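Local coordinates for tubulin binding cofactor C (Leishmania major, PDB 5AJ8), which probably acts as a chaperone in tubulin folding and heterodimer assembly, this chain being its C-terminal domain, at residues Y76-C88 with T129-Q143. The protein carries 1 engineered substitution. Numbering follows the deposited sequence. Where two conformers were deposited one is given.
Sequences YVWCASTPIIEEC and TARTEQNYVKVDDFQ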
loop_
_atom_site.group_PDB
_atom_site.type_symbol
_atom_site.label_atom_id
_atom_site.label_comp_id
_atom_site.label_asym_id
_atom_site.label_seq_id
_atom_site.Cartn_x
_atom_site.Cartn_y
_atom_site.Cartn_z
ATOM N N TYR A 76 2.025 -4.361 1.605
ATOM C CA TYR A 76 1.700 -4.296 3.029
ATOM C C TYR A 76 0.564 -3.299 3.237
ATOM O O TYR A 76 0.754 -2.076 3.176
ATOM C CB TYR A 76 2.939 -3.919 3.851
ATOM C CG TYR A 76 4.062 -4.949 3.740
ATOM C CD1 TYR A 76 5.000 -4.892 2.712
ATOM C CD2 TYR A 76 4.153 -5.983 4.639
ATOM C CE1 TYR A 76 6.029 -5.840 2.613
ATOM C CE2 TYR A 76 5.154 -6.926 4.557
ATOM C CZ TYR A 76 6.088 -6.855 3.542
ATOM O OH TYR A 76 7.067 -7.832 3.482
ATOM N N VAL A 77 -0.622 -3.833 3.484
ATOM C CA VAL A 77 -1.849 -3.158 3.188
ATOM C C VAL A 77 -2.812 -3.088 4.393
ATOM O O VAL A 77 -3.037 -4.088 5.087
ATOM C CB VAL A 77 -2.547 -3.902 2.009
ATOM C CG1 VAL A 77 -3.955 -3.388 1.774
ATOM C CG2 VAL A 77 -1.717 -3.775 0.749
ATOM N N TRP A 78 -3.393 -1.907 4.604
ATOM C CA TRP A 78 -4.572 -1.745 5.466
ATOM C C TRP A 78 -5.628 -1.070 4.599
ATOM O O TRP A 78 -5.530 0.117 4.290
ATOM C CB TRP A 78 -4.257 -0.911 6.712
ATOM C CG TRP A 78 -5.318 -0.983 7.840
ATOM C CD1 TRP A 78 -6.683 -0.955 7.714
ATOM C CD2 TRP A 78 -5.053 -1.074 9.245
ATOM N NE1 TRP A 78 -7.274 -1.047 8.954
ATOM C CE2 TRP A 78 -6.294 -1.112 9.909
ATOM C CE3 TRP A 78 -3.881 -1.167 9.998
ATOM C CZ2 TRP A 78 -6.394 -1.221 11.305
ATOM C CZ3 TRP A 78 -3.972 -1.278 11.372
ATOM C CH2 TRP A 78 -5.219 -1.315 12.015
ATOM N N CYS A 79 -6.626 -1.837 4.207
ATOM C CA CYS A 79 -7.628 -1.366 3.272
ATOM C C CYS A 79 -9.026 -1.518 3.824
ATOM O O CYS A 79 -9.341 -2.549 4.371
ATOM C CB CYS A 79 -7.541 -2.174 1.977
ATOM S SG CYS A 79 -8.402 -1.361 0.607
ATOM N N ALA A 80 -9.870 -0.510 3.611
ATOM C CA ALA A 80 -11.266 -0.557 4.038
ATOM C C ALA A 80 -12.058 -1.544 3.211
ATOM O O ALA A 80 -13.117 -1.940 3.617
ATOM C CB ALA A 80 -11.915 0.809 3.945
ATOM N N SER A 81 -11.556 -1.909 2.026
ATOM C CA SER A 81 -12.241 -2.893 1.190
ATOM C C SER A 81 -11.257 -3.953 0.658
ATOM O O SER A 81 -10.054 -3.844 0.852
ATOM C CB SER A 81 -13.021 -2.195 0.057
ATOM O OG SER A 81 -12.205 -1.300 -0.707
ATOM N N THR A 82 -11.769 -4.980 0.003
ATOM C CA THR A 82 -10.906 -5.984 -0.609
ATOM C C THR A 82 -10.065 -5.414 -1.794
ATOM O O THR A 82 -10.603 -4.868 -2.723
ATOM C CB THR A 82 -11.764 -7.187 -1.044
ATOM O OG1 THR A 82 -12.315 -7.789 0.130
ATOM C CG2 THR A 82 -10.933 -8.209 -1.785
ATOM N N PRO A 83 -8.735 -5.503 -1.725
ATOM C CA PRO A 83 -7.910 -5.098 -2.872
ATOM C C PRO A 83 -8.280 -5.846 -4.141
ATOM O O PRO A 83 -8.638 -7.035 -4.075
ATOM C CB PRO A 83 -6.489 -5.454 -2.417
ATOM C CG PRO A 83 -6.544 -5.376 -0.919
ATOM C CD PRO A 83 -7.913 -5.871 -0.560
ATOM N N ILE A 84 -8.262 -5.144 -5.273
ATOM C CA ILE A 84 -8.552 -5.729 -6.586
ATOM C C ILE A 84 -7.252 -5.778 -7.389
ATOM O O ILE A 84 -6.542 -4.773 -7.477
ATOM C CB ILE A 84 -9.608 -4.896 -7.365
ATOM C CG1 ILE A 84 -10.948 -4.884 -6.615
ATOM C CG2 ILE A 84 -9.823 -5.466 -8.754
ATOM C CD1 ILE A 84 -12.021 -3.992 -7.218
ATOM N N ILE A 85 -6.959 -6.917 -8.003
ATOM C CA ILE A 85 -5.860 -6.981 -8.963
ATOM C C ILE A 85 -6.351 -7.379 -10.346
ATOM O O ILE A 85 -7.420 -7.974 -10.497
ATOM C CB ILE A 85 -4.731 -7.921 -8.511
ATOM C CG1 ILE A 85 -5.211 -9.361 -8.338
ATOM C CG2 ILE A 85 -4.128 -7.421 -7.216
ATOM C CD1 ILE A 85 -4.082 -10.344 -8.080
ATOM N N GLU A 86 -5.559 -7.012 -11.345
ATOM C CA GLU A 86 -5.882 -7.233 -12.741
ATOM C C GLU A 86 -4.597 -7.321 -13.559
ATOM O O GLU A 86 -3.792 -6.390 -13.542
ATOM C CB GLU A 86 -6.727 -6.081 -13.278
ATOM C CG GLU A 86 -7.196 -6.293 -14.700
ATOM C CD GLU A 86 -7.920 -5.100 -15.303
ATOM O OE1 GLU A 86 -8.067 -4.050 -14.623
ATOM O OE2 GLU A 86 -8.354 -5.231 -16.476
ATOM N N GLU A 87 -4.406 -8.430 -14.274
ATOM C CA GLU A 87 -3.158 -8.660 -15.011
ATOM C C GLU A 87 -1.924 -8.491 -14.089
ATOM O O GLU A 87 -0.961 -7.810 -14.441
ATOM C CB GLU A 87 -3.098 -7.738 -16.239
ATOM C CG GLU A 87 -4.028 -8.205 -17.365
ATOM C CD GLU A 87 -4.426 -7.112 -18.358
ATOM O OE1 GLU A 87 -3.838 -6.009 -18.362
ATOM O OE2 GLU A 87 -5.369 -7.350 -19.141
ATOM N N CYS A 88 -1.997 -9.090 -12.893
ATOM C CA CYS A 88 -0.906 -9.069 -11.922
ATOM C C CYS A 88 -0.438 -10.484 -11.663
ATOM O O CYS A 88 -1.179 -11.444 -11.867
ATOM C CB CYS A 88 -1.331 -8.410 -10.613
ATOM S SG CYS A 88 -1.725 -6.660 -10.729
ATOM N N THR A 129 -11.521 0.214 12.254
ATOM C CA THR A 129 -10.181 -0.334 12.165
ATOM C C THR A 129 -10.127 -1.847 12.495
ATOM O O THR A 129 -9.377 -2.587 11.844
ATOM C CB THR A 129 -9.192 0.470 13.033
ATOM O OG1 THR A 129 -9.689 0.553 14.362
ATOM C CG2 THR A 129 -9.002 1.902 12.488
ATOM N N ALA A 130 -10.913 -2.296 13.474
ATOM C CA ALA A 130 -10.964 -3.730 13.864
ATOM C C ALA A 130 -11.376 -4.654 12.711
ATOM O O ALA A 130 -10.735 -5.678 12.460
ATOM C CB ALA A 130 -11.919 -3.934 15.029
ATOM N N ARG A 131 -12.439 -4.267 12.018
ATOM C CA ARG A 131 -13.018 -5.029 10.911
ATOM C C ARG A 131 -12.180 -5.009 9.636
ATOM O O ARG A 131 -12.262 -5.937 8.845
ATOM C CB ARG A 131 -14.392 -4.428 10.591
ATOM C CG ARG A 131 -15.333 -5.268 9.731
ATOM C CD ARG A 131 -16.301 -4.400 8.952
ATOM N NE ARG A 131 -15.667 -3.561 7.913
ATOM C CZ ARG A 131 -15.976 -2.281 7.640
ATOM N NH1 ARG A 131 -16.926 -1.640 8.323
ATOM N NH2 ARG A 131 -15.332 -1.629 6.666
ATOM N N THR A 132 -11.445 -3.922 9.401
ATOM C CA THR A 132 -10.665 -3.743 8.176
ATOM C C THR A 132 -9.204 -4.206 8.199
ATOM O O THR A 132 -8.635 -4.446 7.131
ATOM C CB THR A 132 -10.731 -2.277 7.704
ATOM O OG1 THR A 132 -10.283 -1.401 8.754
ATOM C CG2 THR A 132 -12.184 -1.924 7.280
ATOM N N GLU A 133 -8.588 -4.313 9.375
ATOM C CA GLU A 133 -7.135 -4.581 9.416
ATOM C C GLU A 133 -6.743 -5.810 8.598
ATOM O O GLU A 133 -5.704 -5.812 7.938
ATOM C CB GLU A 133 -6.577 -4.701 10.848
ATOM C CG GLU A 133 -5.042 -4.834 10.855
ATOM C CD GLU A 133 -4.397 -4.696 12.229
ATOM O OE1 GLU A 133 -5.125 -4.786 13.230
ATOM O OE2 GLU A 133 -3.157 -4.498 12.301
ATOM N N GLN A 134 -7.595 -6.835 8.661
ATOM C CA GLN A 134 -7.335 -8.136 8.042
ATOM C C GLN A 134 -7.864 -8.285 6.608
ATOM O O GLN A 134 -7.845 -9.377 6.071
ATOM C CB GLN A 134 -7.830 -9.277 8.970
ATOM C CG GLN A 134 -7.093 -9.302 10.341
ATOM C CD GLN A 134 -5.554 -9.438 10.217
ATOM O OE1 GLN A 134 -4.771 -8.598 10.705
ATOM N NE2 GLN A 134 -5.121 -10.496 9.538
ATOM N N ASN A 135 -8.286 -7.195 5.970
ATOM C CA ASN A 135 -8.691 -7.256 4.562
ATOM C C ASN A 135 -7.562 -7.633 3.604
ATOM O O ASN A 135 -7.821 -8.111 2.508
ATOM C CB ASN A 135 -9.333 -5.940 4.109
ATOM C CG ASN A 135 -10.742 -5.753 4.663
ATOM O OD1 ASN A 135 -11.378 -6.712 5.108
ATOM N ND2 ASN A 135 -11.233 -4.529 4.633
ATOM N N TYR A 136 -6.318 -7.473 4.025
ATOM C CA TYR A 136 -5.194 -7.856 3.164
ATOM C C TYR A 136 -5.107 -9.365 2.852
ATOM O O TYR A 136 -4.422 -9.741 1.917
ATOM C CB TYR A 136 -3.863 -7.365 3.751
ATOM C CG TYR A 136 -3.408 -8.141 4.931
ATOM C CD1 TYR A 136 -3.802 -7.774 6.205
ATOM C CD2 TYR A 136 -2.581 -9.242 4.796
ATOM C CE1 TYR A 136 -3.403 -8.486 7.303
ATOM C CE2 TYR A 136 -2.179 -9.958 5.913
ATOM C CZ TYR A 136 -2.597 -9.557 7.156
ATOM O OH TYR A 136 -2.217 -10.250 8.267
ATOM N N VAL A 137 -5.737 -10.231 3.649
ATOM C CA VAL A 137 -5.662 -11.673 3.386
ATOM C C VAL A 137 -6.644 -12.090 2.289
ATOM O O VAL A 137 -6.574 -13.186 1.820
ATOM C CB VAL A 137 -5.860 -12.573 4.640
ATOM C CG1 VAL A 137 -4.904 -12.168 5.757
ATOM C CG2 VAL A 137 -7.310 -12.563 5.124
ATOM N N LYS A 138 -7.553 -11.206 1.890
ATOM C CA LYS A 138 -8.484 -11.518 0.822
ATOM C C LYS A 138 -8.250 -10.541 -0.336
ATOM O O LYS A 138 -8.211 -9.342 -0.143
ATOM C CB LYS A 138 -9.931 -11.530 1.303
ATOM C CG LYS A 138 -10.935 -11.752 0.175
ATOM C CD LYS A 138 -12.252 -12.324 0.677
ATOM C CE LYS A 138 -12.991 -13.119 -0.394
ATOM N NZ LYS A 138 -14.093 -12.366 -1.064
ATOM N N VAL A 139 -8.011 -11.081 -1.522
ATOM C CA VAL A 139 -7.685 -10.273 -2.697
ATOM C C VAL A 139 -8.620 -10.698 -3.806
ATOM O O VAL A 139 -8.967 -11.873 -3.913
ATOM C CB VAL A 139 -6.201 -10.446 -3.102
ATOM C CG1 VAL A 139 -5.907 -9.798 -4.446
ATOM C CG2 VAL A 139 -5.293 -9.879 -2.010
ATOM N N ASP A 140 -9.063 -9.734 -4.596
ATOM C CA ASP A 140 -10.103 -9.940 -5.610
ATOM C C ASP A 140 -9.443 -9.937 -6.974
ATOM O O ASP A 140 -9.308 -8.905 -7.610
ATOM C CB ASP A 140 -11.154 -8.819 -5.488
ATOM C CG ASP A 140 -12.299 -8.901 -6.520
ATOM O OD1 ASP A 140 -12.419 -9.897 -7.270
ATOM O OD2 ASP A 140 -13.129 -7.939 -6.517
ATOM N N ASP A 141 -9.026 -11.116 -7.420
ATOM C CA ASP A 141 -8.404 -11.267 -8.718
ATOM C C ASP A 141 -9.568 -11.633 -9.644
ATOM O O ASP A 141 -9.758 -12.780 -10.004
ATOM C CB ASP A 141 -7.328 -12.336 -8.650
ATOM C CG ASP A 141 -6.616 -12.552 -9.969
ATOM O OD1 ASP A 141 -6.870 -11.790 -10.935
ATOM O OD2 ASP A 141 -5.779 -13.482 -10.026
ATOM N N PHE A 142 -10.351 -10.619 -9.986
ATOM C CA PHE A 142 -11.701 -10.813 -10.553
ATOM C C PHE A 142 -11.718 -11.437 -11.954
ATOM O O PHE A 142 -12.689 -12.070 -12.312
ATOM C CB PHE A 142 -12.490 -9.507 -10.546
ATOM C CG PHE A 142 -12.013 -8.487 -11.550
ATOM C CD1 PHE A 142 -11.012 -7.587 -11.226
ATOM C CD2 PHE A 142 -12.603 -8.400 -12.801
ATOM C CE1 PHE A 142 -10.581 -6.641 -12.140
ATOM C CE2 PHE A 142 -12.170 -7.472 -13.723
ATOM C CZ PHE A 142 -11.157 -6.588 -13.395
ATOM N N GLN A 143 -10.639 -11.316 -12.724
ATOM C CA GLN A 143 -10.577 -11.992 -14.033
ATOM C C GLN A 143 -10.241 -13.479 -13.916
ATOM O O GLN A 143 -10.438 -14.220 -14.872
ATOM C CB GLN A 143 -9.584 -11.304 -14.959
ATOM C CG GLN A 143 -9.977 -9.866 -15.230
ATOM C CD GLN A 143 -9.100 -9.186 -16.253
ATOM O OE1 GLN A 143 -7.904 -9.460 -16.353
ATOM N NE2 GLN A 143 -9.693 -8.286 -17.020
HETATM O O HOH W 1 -3.267 -4.265 7.776
HETATM O O HOH W 2 -6.363 -4.427 5.305
HETATM O O HOH W 3 -14.354 -9.586 -0.798
HETATM O O HOH W 4 -7.985 -10.111 -12.322
HETATM O O HOH W 5 -6.122 -10.760 -14.717
HETATM O O HOH W 6 -4.295 -10.755 -11.877
#
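Thr129 and Thr132, on one turn of helix 129-132, meet the rim of the Trp78 indole in the parallel beta-helix of this domain, whose strands 73-79 and 84-86 belong to two different parallel sheets. The Thr129 carbonyl O approaches CZ2, and Trp78 NE1 donates to Thr132 OG1 at 3.0 Å, with the acceptor close to the ring plane; OG1 is also hydrogen-bonded to Asp128 O. Helix 116-122 packs against the same indole. Glu133 then lies over one face: with its CG anti to the backbone N (chi1 -174°), the extended chain runs across the six-membered ring, CG standing 3.6 Å from the centroid in a CH-pi contact. The carboxylate ends nearly parallel to the indole, 11° apart, and OE2 continues into a salt bridge with Arg97. A water joins Glu133 O to Val77 O. Asn135 points toward the turn that joins the two strands, and its ND2 donates to Cys79 O at 2.8 Å, while Tyr136 CB packs on Val77 CB. Past Val139, which meets Ile85 through CG1, the chain runs parallel to strand 84-86 as a short, weakly bonded outermost strand, paired at Asp140 with Ile84: Asp140 N donates to Pro83 O at 2.8 Å, and Ile85 N donates to Asp140 O from above its carbonyl plane. Asp141 CB lies against Ile85 CG1. Finally, the Phe142 ring crosses Ile84, its CD1 3.5 Å from Ile84 CG2.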